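Long-range contact in probable tRNA pseudouridine synthase D (Methanosarcina mazei, PDB 1Z2Z), which probably converts uridine-13 of transfer RNA to pseudouridine: residues Phe194-Phe206 / Ala216-Glu228. Numbering follows the deposited sequence.
Sequences FEKAALLYIAEPF and ARQFVKDTLDFKE
Two consecutive helices, 194-202 and 213-223, pack where the first one ends, and A203, the first residue to leave helical geometry, meets R217 with their CA atoms 4.1 Å apart. Alanine suits so close an approach: its single methyl lies against the second helix, with A203 CB 3.8 Å from V220 CG2 and also touching the CB of K221. The R217 side chain, extended from CG to NE, runs past A203 with CB and CG against it. I202 O lies at the edge of its guanidinium, near the plane, with R217 NH1 3.0 Å away. Salt bridges from NH2 to E240 and from NE to E209 probably offset the charge of this buried group and limit its rotation. P205 follows with its puckered ring, compact and rigid enough for a tight spot just beyond the helix end: CG rests on Q218 CG, while CD lies 3.6 Å from K221 CD, the two side chains crossing at about a right angle. K221, with CG anti to the backbone N (chi1 178°), carries its methylenes past the backbone of E204 and joins that residue in a long salt bridge, OE1 to NZ 3.9 Å. Toward the other end, the branched tip of L199 meets L224 CD2, and its CD1 reaches the edge of the F226 ring at CZ, 4.4 Å away. Apolar groups thus pack beside a buried arginine at a helix end, in a helix-loop-helix of the helical region within the TRUD family segment.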
# COMPACT_ATOMS: atom_id res chain seq x y z
N PHE A 194 -12.38 -22.60 -8.47
CA PHE A 194 -13.24 -21.71 -7.71
C PHE A 194 -13.55 -22.32 -6.35
O PHE A 194 -14.06 -21.64 -5.46
CB PHE A 194 -14.52 -21.40 -8.48
CG PHE A 194 -14.37 -20.30 -9.48
CD1 PHE A 194 -13.70 -20.52 -10.68
CD2 PHE A 194 -14.87 -19.03 -9.21
CE1 PHE A 194 -13.53 -19.49 -11.60
CE2 PHE A 194 -14.70 -17.99 -10.12
CZ PHE A 194 -14.04 -18.22 -11.32
N GLU A 195 -13.23 -23.60 -6.22
CA GLU A 195 -13.43 -24.35 -4.98
C GLU A 195 -12.42 -23.86 -3.95
O GLU A 195 -12.69 -23.83 -2.75
CB GLU A 195 -13.21 -25.84 -5.23
CG GLU A 195 -13.35 -26.70 -3.98
CD GLU A 195 -14.73 -27.30 -3.84
OE1 GLU A 195 -15.12 -27.66 -2.71
OE2 GLU A 195 -15.41 -27.43 -4.88
N LYS A 196 -11.24 -23.48 -4.44
CA LYS A 196 -10.17 -22.99 -3.58
C LYS A 196 -10.22 -21.48 -3.41
O LYS A 196 -10.03 -20.97 -2.31
CB LYS A 196 -8.81 -23.42 -4.14
CG LYS A 196 -8.63 -24.93 -4.27
CD LYS A 196 -8.81 -25.63 -2.92
CE LYS A 196 -8.80 -27.15 -3.05
NZ LYS A 196 -9.00 -27.82 -1.73
N ALA A 197 -10.48 -20.76 -4.50
CA ALA A 197 -10.55 -19.30 -4.45
C ALA A 197 -11.64 -18.84 -3.49
O ALA A 197 -11.49 -17.81 -2.82
CB ALA A 197 -10.82 -18.74 -5.85
N ALA A 198 -12.73 -19.59 -3.42
CA ALA A 198 -13.83 -19.24 -2.53
C ALA A 198 -13.50 -19.64 -1.10
O ALA A 198 -13.78 -18.90 -0.17
CB ALA A 198 -15.10 -19.92 -2.99
N LEU A 199 -12.91 -20.82 -0.94
CA LEU A 199 -12.55 -21.30 0.39
C LEU A 199 -11.44 -20.48 1.02
O LEU A 199 -11.46 -20.22 2.23
CB LEU A 199 -12.14 -22.77 0.32
CG LEU A 199 -13.16 -23.81 0.80
CD1 LEU A 199 -14.51 -23.61 0.11
CD2 LEU A 199 -12.60 -25.20 0.52
N LEU A 200 -10.47 -20.06 0.22
CA LEU A 200 -9.36 -19.26 0.72
C LEU A 200 -9.83 -17.94 1.33
O LEU A 200 -9.14 -17.35 2.15
CB LEU A 200 -8.36 -18.97 -0.40
CG LEU A 200 -7.49 -20.12 -0.92
CD1 LEU A 200 -6.74 -19.67 -2.17
CD2 LEU A 200 -6.52 -20.56 0.16
N TYR A 201 -11.01 -17.48 0.91
CA TYR A 201 -11.56 -16.22 1.40
C TYR A 201 -12.57 -16.48 2.51
O TYR A 201 -12.60 -15.79 3.52
CB TYR A 201 -12.23 -15.46 0.25
CG TYR A 201 -12.65 -14.05 0.60
CD1 TYR A 201 -11.73 -13.00 0.59
CD2 TYR A 201 -13.96 -13.76 0.99
CE1 TYR A 201 -12.10 -11.71 0.96
CE2 TYR A 201 -14.33 -12.48 1.37
CZ TYR A 201 -13.40 -11.46 1.36
OH TYR A 201 -13.76 -10.20 1.78
N ILE A 202 -13.42 -17.48 2.31
CA ILE A 202 -14.42 -17.82 3.30
C ILE A 202 -13.74 -18.31 4.58
O ILE A 202 -14.04 -17.83 5.68
CB ILE A 202 -15.35 -18.91 2.76
CG1 ILE A 202 -16.08 -18.38 1.52
CG2 ILE A 202 -16.31 -19.35 3.86
CD1 ILE A 202 -16.80 -19.44 0.71
N ALA A 203 -12.82 -19.26 4.42
CA ALA A 203 -12.06 -19.85 5.53
C ALA A 203 -10.60 -19.40 5.47
O ALA A 203 -10.32 -18.24 5.19
CB ALA A 203 -12.14 -21.37 5.46
N GLU A 204 -9.67 -20.31 5.74
CA GLU A 204 -8.24 -19.98 5.72
C GLU A 204 -7.83 -18.98 6.79
O GLU A 204 -7.76 -17.78 6.54
CB GLU A 204 -7.83 -19.41 4.36
CG GLU A 204 -6.35 -19.07 4.29
CD GLU A 204 -5.50 -20.20 3.75
OE1 GLU A 204 -5.79 -21.38 4.05
OE2 GLU A 204 -4.54 -19.90 3.01
N PRO A 205 -7.53 -19.47 8.00
CA PRO A 205 -7.13 -18.65 9.14
C PRO A 205 -5.69 -18.16 9.08
O PRO A 205 -4.83 -18.81 8.49
CB PRO A 205 -7.36 -19.58 10.31
CG PRO A 205 -6.93 -20.90 9.74
CD PRO A 205 -7.60 -20.90 8.39
N PHE A 206 -5.42 -17.01 9.70
CA PHE A 206 -4.07 -16.46 9.74
C PHE A 206 -3.63 -16.17 11.17
O PHE A 206 -4.45 -15.85 12.03
CB PHE A 206 -3.98 -15.18 8.90
CG PHE A 206 -3.69 -15.42 7.44
CD1 PHE A 206 -2.99 -14.47 6.70
CD2 PHE A 206 -4.11 -16.59 6.81
CE1 PHE A 206 -2.71 -14.68 5.36
CE2 PHE A 206 -3.84 -16.81 5.46
CZ PHE A 206 -3.14 -15.85 4.74
N ALA A 216 -12.75 -20.27 13.72
CA ALA A 216 -14.03 -20.31 13.04
C ALA A 216 -13.80 -20.70 11.58
O ALA A 216 -14.51 -21.53 11.03
CB ALA A 216 -14.70 -18.95 13.12
N ARG A 217 -12.78 -20.08 10.97
CA ARG A 217 -12.41 -20.34 9.58
C ARG A 217 -11.82 -21.74 9.46
O ARG A 217 -12.14 -22.48 8.53
CB ARG A 217 -11.36 -19.32 9.10
CG ARG A 217 -11.86 -17.89 9.02
CD ARG A 217 -10.75 -16.95 8.59
NE ARG A 217 -11.14 -15.54 8.69
CZ ARG A 217 -11.91 -14.91 7.82
NH1 ARG A 217 -12.39 -15.55 6.76
NH2 ARG A 217 -12.21 -13.63 8.00
N GLN A 218 -10.96 -22.08 10.40
CA GLN A 218 -10.33 -23.38 10.43
C GLN A 218 -11.40 -24.47 10.44
O GLN A 218 -11.22 -25.53 9.85
CB GLN A 218 -9.47 -23.51 11.69
CG GLN A 218 -8.02 -23.84 11.42
CD GLN A 218 -7.87 -25.04 10.53
OE1 GLN A 218 -8.64 -26.00 10.62
NE2 GLN A 218 -6.87 -25.01 9.67
N PHE A 219 -12.50 -24.20 11.13
CA PHE A 219 -13.58 -25.17 11.22
C PHE A 219 -14.16 -25.52 9.87
O PHE A 219 -14.07 -26.66 9.42
CB PHE A 219 -14.71 -24.64 12.11
CG PHE A 219 -15.83 -25.63 12.29
CD1 PHE A 219 -15.73 -26.65 13.22
CD2 PHE A 219 -16.99 -25.55 11.52
CE1 PHE A 219 -16.75 -27.59 13.37
CE2 PHE A 219 -18.01 -26.48 11.66
CZ PHE A 219 -17.89 -27.50 12.59
N VAL A 220 -14.75 -24.54 9.20
CA VAL A 220 -15.36 -24.79 7.90
C VAL A 220 -14.34 -25.08 6.81
O VAL A 220 -14.71 -25.47 5.71
CB VAL A 220 -16.24 -23.60 7.45
CG1 VAL A 220 -17.28 -23.31 8.51
CG2 VAL A 220 -15.38 -22.36 7.19
N LYS A 221 -13.06 -24.89 7.12
CA LYS A 221 -12.00 -25.13 6.15
C LYS A 221 -11.72 -26.62 5.97
O LYS A 221 -11.16 -27.04 4.96
CB LYS A 221 -10.73 -24.40 6.61
CG LYS A 221 -9.51 -24.59 5.73
CD LYS A 221 -8.54 -23.46 6.02
CE LYS A 221 -7.25 -23.62 5.25
NZ LYS A 221 -6.53 -24.83 5.71
N ASP A 222 -12.12 -27.42 6.95
CA ASP A 222 -11.93 -28.87 6.87
C ASP A 222 -13.24 -29.64 6.97
O ASP A 222 -13.25 -30.87 6.94
CB ASP A 222 -10.93 -29.33 7.95
CG ASP A 222 -11.05 -28.55 9.24
OD1 ASP A 222 -12.14 -28.55 9.84
OD2 ASP A 222 -10.05 -27.94 9.67
N THR A 223 -14.35 -28.91 7.07
CA THR A 223 -15.68 -29.52 7.17
C THR A 223 -16.62 -28.95 6.13
O THR A 223 -17.61 -29.58 5.75
CB THR A 223 -16.32 -29.26 8.54
OG1 THR A 223 -16.29 -27.85 8.81
CG2 THR A 223 -15.58 -30.01 9.63
N LEU A 224 -16.30 -27.74 5.67
CA LEU A 224 -17.11 -27.05 4.67
C LEU A 224 -18.55 -26.87 5.13
O LEU A 224 -19.45 -26.69 4.30
CB LEU A 224 -17.07 -27.81 3.34
CG LEU A 224 -15.71 -27.95 2.64
CD1 LEU A 224 -15.86 -28.74 1.36
CD2 LEU A 224 -15.14 -26.57 2.34
N ASP A 225 -18.77 -26.93 6.44
CA ASP A 225 -20.09 -26.77 7.03
C ASP A 225 -20.40 -25.26 7.15
O ASP A 225 -20.23 -24.67 8.21
CB ASP A 225 -20.13 -27.45 8.40
CG ASP A 225 -21.43 -27.23 9.16
OD1 ASP A 225 -22.36 -26.61 8.60
OD2 ASP A 225 -21.51 -27.68 10.33
N PHE A 226 -20.84 -24.66 6.04
CA PHE A 226 -21.15 -23.22 5.99
C PHE A 226 -22.32 -22.84 6.89
O PHE A 226 -22.48 -21.68 7.27
CB PHE A 226 -21.44 -22.80 4.55
CG PHE A 226 -20.42 -23.28 3.57
CD1 PHE A 226 -19.08 -22.93 3.71
CD2 PHE A 226 -20.79 -24.12 2.53
CE1 PHE A 226 -18.12 -23.41 2.83
CE2 PHE A 226 -19.84 -24.61 1.64
CZ PHE A 226 -18.50 -24.26 1.79
N LYS A 227 -23.14 -23.84 7.22
CA LYS A 227 -24.30 -23.63 8.08
C LYS A 227 -23.82 -23.22 9.46
O LYS A 227 -24.36 -22.30 10.08
CB LYS A 227 -25.12 -24.93 8.17
CG LYS A 227 -25.59 -25.47 6.81
CD LYS A 227 -26.49 -26.71 6.92
CE LYS A 227 -25.77 -27.95 7.44
NZ LYS A 227 -25.49 -27.90 8.90
N GLU A 228 -22.78 -23.90 9.93
CA GLU A 228 -22.18 -23.62 11.24
C GLU A 228 -21.42 -22.30 11.15
O GLU A 228 -21.49 -21.47 12.05
CB GLU A 228 -21.22 -24.75 11.64
CG GLU A 228 -20.60 -24.60 13.02
CD GLU A 228 -21.61 -24.73 14.15
OE1 GLU A 228 -21.26 -24.41 15.31
OE2 GLU A 228 -22.75 -25.17 13.88